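Local coordinates for uncharacterized protein (Mycobacterium avium subsp. paratuberculosis, PDB 4R9Z), which probably hydrolyses fatty acyl-CoA thioesters to free fatty acids and coenzyme A, as a double hot-dog acyl-CoA thioesterase of the type II family, at residues T14-F25 with A44-T53. Sequence-based numbering, arbitrary orientation.
Sequences TLELERVGQWRF and AQALLAASRT
In the N-terminal half of this double hot-dog protein, Leu17 and Phe25 of segment 14-25 rest on Gln45, Ala49 and Arg52 of helix 39-52, the helix that the hot-dog sheet wraps round. Three side chains tie the segment to the helix by backbone oxygens. Gln45, extended beyond CG, sends NE2 to Thr14 O (2.8 Å), the oxygen lying near the amide plane while the nitrogen stands above the carbonyl plane. NE2 also bonds Gln28 O, and OE1 takes Gln29 NE2, which fixes the rotation of this buried amide. One turn on, Leu48 CD1 packs against Leu15 CB (3.8 Å). Leu17 spans one turn of the helix: CD2 lies on Gln45 CG, and CD1 meets Ala49 CB (3.9 Å). Arg52, bent at CG-CD (chi3 65°), turns its guanidinium up to the segment, where NH1 gives Leu17 O a nearly straight bond of 2.8 Å (N-H...O 167°). The outer end of the Phe25 ring meets two arginines. Its CZ sits 3.6 Å above the centre of the Arg19 guanidinium and its CE2 lies over a face of that of Arg52, whose plane is turned 58° from the ring, while Ala49 CA covers one ring face near the rim. Arg19 NH1 bonds Gly21 O (3.1 Å), and NH2 makes a weak bond to Arg52 O (3.3 Å) at the helix's C-terminal end, where carbonyls probably favour its charge. Past that end, Thr53 packs CB against Trp23 CZ3 and directs CG2 to the Phe25 ring edge; its OG1 bonds Ala50 O and Arg92. Strand 24-27 pairs with strand 76-85 beside the helix, whose Ala46 and Ala50 face strands 89-98 and 101-111, while Leu15, Ala44 and Leu48 meet helix 188-201.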
loop_
_atom_site.group_PDB
_atom_site.type_symbol
_atom_site.label_atom_id
_atom_site.label_comp_id
_atom_site.label_asym_id
_atom_site.label_seq_id
_atom_site.Cartn_x
_atom_site.Cartn_y
_atom_site.Cartn_z
ATOM N N THR B 14 3.220 -5.640 25.537
ATOM C CA THR B 14 3.272 -6.579 24.419
ATOM C C THR B 14 4.051 -5.999 23.241
ATOM O O THR B 14 4.621 -6.740 22.442
ATOM C CB THR B 14 1.861 -6.982 23.938
ATOM O OG1 THR B 14 1.091 -5.811 23.643
ATOM C CG2 THR B 14 1.152 -7.809 24.998
ATOM N N LEU B 15 4.074 -4.674 23.134
ATOM C CA LEU B 15 4.813 -4.022 22.063
ATOM C C LEU B 15 6.314 -4.027 22.320
ATOM O O LEU B 15 7.103 -3.807 21.404
ATOM C CB LEU B 15 4.316 -2.594 21.859
ATOM C CG LEU B 15 2.874 -2.531 21.349
ATOM C CD1 LEU B 15 2.489 -1.115 20.965
ATOM C CD2 LEU B 15 2.681 -3.483 20.178
ATOM N N GLU B 16 6.717 -4.269 23.565
ATOM C CA GLU B 16 8.136 -4.451 23.853
ATOM C C GLU B 16 8.535 -5.882 23.542
ATOM O O GLU B 16 8.436 -6.770 24.390
ATOM C CB GLU B 16 8.464 -4.103 25.302
ATOM C CG GLU B 16 8.736 -2.620 25.523
ATOM C CD GLU B 16 9.784 -2.069 24.573
ATOM O OE1 GLU B 16 10.959 -2.484 24.673
ATOM O OE2 GLU B 16 9.431 -1.222 23.723
ATOM N N LEU B 17 8.994 -6.093 22.314
ATOM C CA LEU B 17 9.303 -7.427 21.832
ATOM C C LEU B 17 10.536 -7.977 22.512
ATOM O O LEU B 17 11.426 -7.223 22.897
ATOM C CB LEU B 17 9.526 -7.401 20.323
ATOM C CG LEU B 17 8.453 -6.682 19.513
ATOM C CD1 LEU B 17 8.832 -6.668 18.044
ATOM C CD2 LEU B 17 7.110 -7.349 19.726
ATOM N N GLU B 18 10.589 -9.297 22.651
ATOM C CA GLU B 18 11.795 -9.956 23.124
ATOM C C GLU B 18 12.673 -10.320 21.940
ATOM O O GLU B 18 12.248 -11.048 21.044
ATOM C CB GLU B 18 11.470 -11.210 23.933
ATOM C CG GLU B 18 12.656 -11.744 24.724
ATOM C CD GLU B 18 12.505 -13.208 25.087
ATOM O OE1 GLU B 18 11.454 -13.799 24.752
ATOM O OE2 GLU B 18 13.433 -13.764 25.711
ATOM N N ARG B 19 13.893 -9.806 21.930
ATOM C CA ARG B 19 14.837 -10.173 20.897
ATOM C C ARG B 19 15.440 -11.544 21.201
ATOM O O ARG B 19 15.936 -11.780 22.301
ATOM C CB ARG B 19 15.936 -9.125 20.772
ATOM C CG ARG B 19 16.857 -9.402 19.616
ATOM C CD ARG B 19 18.057 -8.493 19.610
ATOM N NE ARG B 19 17.767 -7.143 19.139
ATOM C CZ ARG B 19 17.920 -6.748 17.879
ATOM N NH1 ARG B 19 18.340 -7.609 16.961
ATOM N NH2 ARG B 19 17.646 -5.496 17.537
ATOM N N VAL B 20 15.378 -12.451 20.230
ATOM C CA VAL B 20 15.969 -13.776 20.379
ATOM C C VAL B 20 17.047 -14.015 19.328
ATOM O O VAL B 20 17.558 -15.123 19.193
ATOM C CB VAL B 20 14.907 -14.895 20.281
ATOM C CG1 VAL B 20 13.920 -14.784 21.426
ATOM C CG2 VAL B 20 14.186 -14.836 18.948
ATOM N N GLY B 21 17.388 -12.976 18.577
ATOM C CA GLY B 21 18.437 -13.089 17.581
ATOM C C GLY B 21 18.777 -11.765 16.936
ATOM O O GLY B 21 18.227 -10.732 17.295
ATOM N N GLN B 22 19.717 -11.783 16.003
ATOM C CA GLN B 22 20.063 -10.570 15.286
ATOM C C GLN B 22 18.879 -10.096 14.444
ATOM O O GLN B 22 18.677 -8.895 14.256
ATOM C CB GLN B 22 21.304 -10.799 14.417
ATOM C CG GLN B 22 21.743 -9.588 13.607
ATOM C CD GLN B 22 22.291 -8.461 14.464
ATOM O OE1 GLN B 22 22.320 -8.554 15.690
ATOM N NE2 GLN B 22 22.727 -7.384 13.815
ATOM N N TRP B 23 18.078 -11.041 13.964
ATOM C CA TRP B 23 16.951 -10.706 13.108
ATOM C C TRP B 23 15.658 -11.365 13.577
ATOM O O TRP B 23 14.750 -11.602 12.779
ATOM C CB TRP B 23 17.239 -11.119 11.667
ATOM C CG TRP B 23 18.462 -10.501 11.087
ATOM C CD1 TRP B 23 19.694 -11.064 10.995
ATOM C CD2 TRP B 23 18.574 -9.191 10.523
ATOM N NE1 TRP B 23 20.571 -10.191 10.403
ATOM C CE2 TRP B 23 19.908 -9.029 10.106
ATOM C CE3 TRP B 23 17.675 -8.135 10.330
ATOM C CZ2 TRP B 23 20.370 -7.859 9.508
ATOM C CZ3 TRP B 23 18.134 -6.972 9.732
ATOM C CH2 TRP B 23 19.470 -6.845 9.330
ATOM N N ARG B 24 15.556 -11.642 14.872
ATOM C CA ARG B 24 14.440 -12.441 15.348
ATOM C C ARG B 24 13.926 -11.951 16.686
ATOM O O ARG B 24 14.699 -11.608 17.579
ATOM C CB ARG B 24 14.839 -13.915 15.434
ATOM C CG ARG B 24 14.975 -14.571 14.068
ATOM C CD ARG B 24 15.103 -16.069 14.157
ATOM N NE ARG B 24 15.530 -16.635 12.882
ATOM C CZ ARG B 24 14.705 -17.091 11.946
ATOM N NH1 ARG B 24 13.393 -17.055 12.137
ATOM N NH2 ARG B 24 15.196 -17.588 10.819
ATOM N N PHE B 25 12.604 -11.890 16.785
ATOM C CA PHE B 25 11.911 -11.353 17.947
ATOM C C PHE B 25 10.708 -12.228 18.265
ATOM O O PHE B 25 10.183 -12.922 17.393
ATOM C CB PHE B 25 11.450 -9.912 17.707
ATOM C CG PHE B 25 12.544 -8.984 17.264
ATOM C CD1 PHE B 25 12.897 -8.900 15.925
ATOM C CD2 PHE B 25 13.202 -8.182 18.177
ATOM C CE1 PHE B 25 13.901 -8.049 15.511
ATOM C CE2 PHE B 25 14.205 -7.324 17.768
ATOM C CZ PHE B 25 14.556 -7.258 16.433
ATOM N N ALA B 44 1.732 -3.833 14.149
ATOM C CA ALA B 44 2.458 -2.873 14.973
ATOM C C ALA B 44 3.713 -3.507 15.559
ATOM O O ALA B 44 4.771 -2.880 15.616
ATOM C CB ALA B 44 1.571 -2.342 16.083
ATOM N N GLN B 45 3.577 -4.752 16.003
ATOM C CA GLN B 45 4.708 -5.508 16.523
ATOM C C GLN B 45 5.745 -5.750 15.432
ATOM O O GLN B 45 6.946 -5.588 15.653
ATOM C CB GLN B 45 4.238 -6.838 17.117
ATOM C CG GLN B 45 3.612 -6.719 18.497
ATOM C CD GLN B 45 3.225 -8.062 19.086
ATOM O OE1 GLN B 45 2.860 -8.993 18.363
ATOM N NE2 GLN B 45 3.292 -8.166 20.407
ATOM N N ALA B 46 5.271 -6.134 14.252
ATOM C CA ALA B 46 6.149 -6.405 13.122
ATOM C C ALA B 46 6.901 -5.147 12.696
ATOM O O ALA B 46 8.050 -5.219 12.263
ATOM C CB ALA B 46 5.353 -6.966 11.964
ATOM N N LEU B 47 6.252 -3.996 12.833
ATOM C CA LEU B 47 6.869 -2.729 12.482
ATOM C C LEU B 47 7.968 -2.388 13.469
ATOM O O LEU B 47 9.008 -1.855 13.091
ATOM C CB LEU B 47 5.838 -1.604 12.449
ATOM C CG LEU B 47 6.438 -0.237 12.099
ATOM C CD1 LEU B 47 7.047 -0.238 10.700
ATOM C CD2 LEU B 47 5.416 0.890 12.266
ATOM N N LEU B 48 7.737 -2.703 14.737
ATOM C CA LEU B 48 8.755 -2.490 15.756
ATOM C C LEU B 48 9.931 -3.425 15.526
ATOM O O LEU B 48 11.086 -3.047 15.723
ATOM C CB LEU B 48 8.178 -2.691 17.158
ATOM C CG LEU B 48 7.292 -1.535 17.617
ATOM C CD1 LEU B 48 6.494 -1.901 18.858
ATOM C CD2 LEU B 48 8.147 -0.304 17.856
ATOM N N ALA B 49 9.625 -4.642 15.095
ATOM C CA ALA B 49 10.660 -5.609 14.787
ATOM C C ALA B 49 11.606 -5.040 13.743
ATOM O O ALA B 49 12.806 -4.938 13.975
ATOM C CB ALA B 49 10.044 -6.900 14.298
ATOM N N ALA B 50 11.042 -4.604 12.623
ATOM C CA ALA B 50 11.818 -4.008 11.549
ATOM C C ALA B 50 12.592 -2.785 12.034
ATOM O O ALA B 50 13.782 -2.644 11.756
ATOM C CB ALA B 50 10.907 -3.633 10.389
ATOM N N SER B 51 11.907 -1.911 12.761
ATOM C CA SER B 51 12.490 -0.660 13.234
ATOM C C SER B 51 13.721 -0.872 14.111
ATOM O O SER B 51 14.681 -0.112 14.024
ATOM C CB SER B 51 11.448 0.145 14.004
ATOM O OG SER B 51 10.289 0.350 13.219
ATOM N N ARG B 52 13.676 -1.889 14.966
ATOM C CA ARG B 52 14.793 -2.205 15.856
ATOM C C ARG B 52 16.014 -2.772 15.130
ATOM O O ARG B 52 17.107 -2.800 15.691
ATOM C CB ARG B 52 14.338 -3.182 16.943
ATOM C CG ARG B 52 13.404 -2.542 17.956
ATOM C CD ARG B 52 12.832 -3.544 18.943
ATOM N NE ARG B 52 13.853 -4.138 19.798
ATOM C CZ ARG B 52 13.588 -4.993 20.779
ATOM N NH1 ARG B 52 12.338 -5.351 21.029
ATOM N NH2 ARG B 52 14.574 -5.488 21.508
ATOM N N THR B 53 15.824 -3.222 13.892
ATOM C CA THR B 53 16.937 -3.675 13.058
ATOM C C THR B 53 17.410 -2.562 12.133
ATOM O O THR B 53 18.286 -2.776 11.301
ATOM C CB THR B 53 16.576 -4.895 12.191
ATOM O OG1 THR B 53 15.691 -4.503 11.130
ATOM C CG2 THR B 53 15.966 -6.010 13.037
#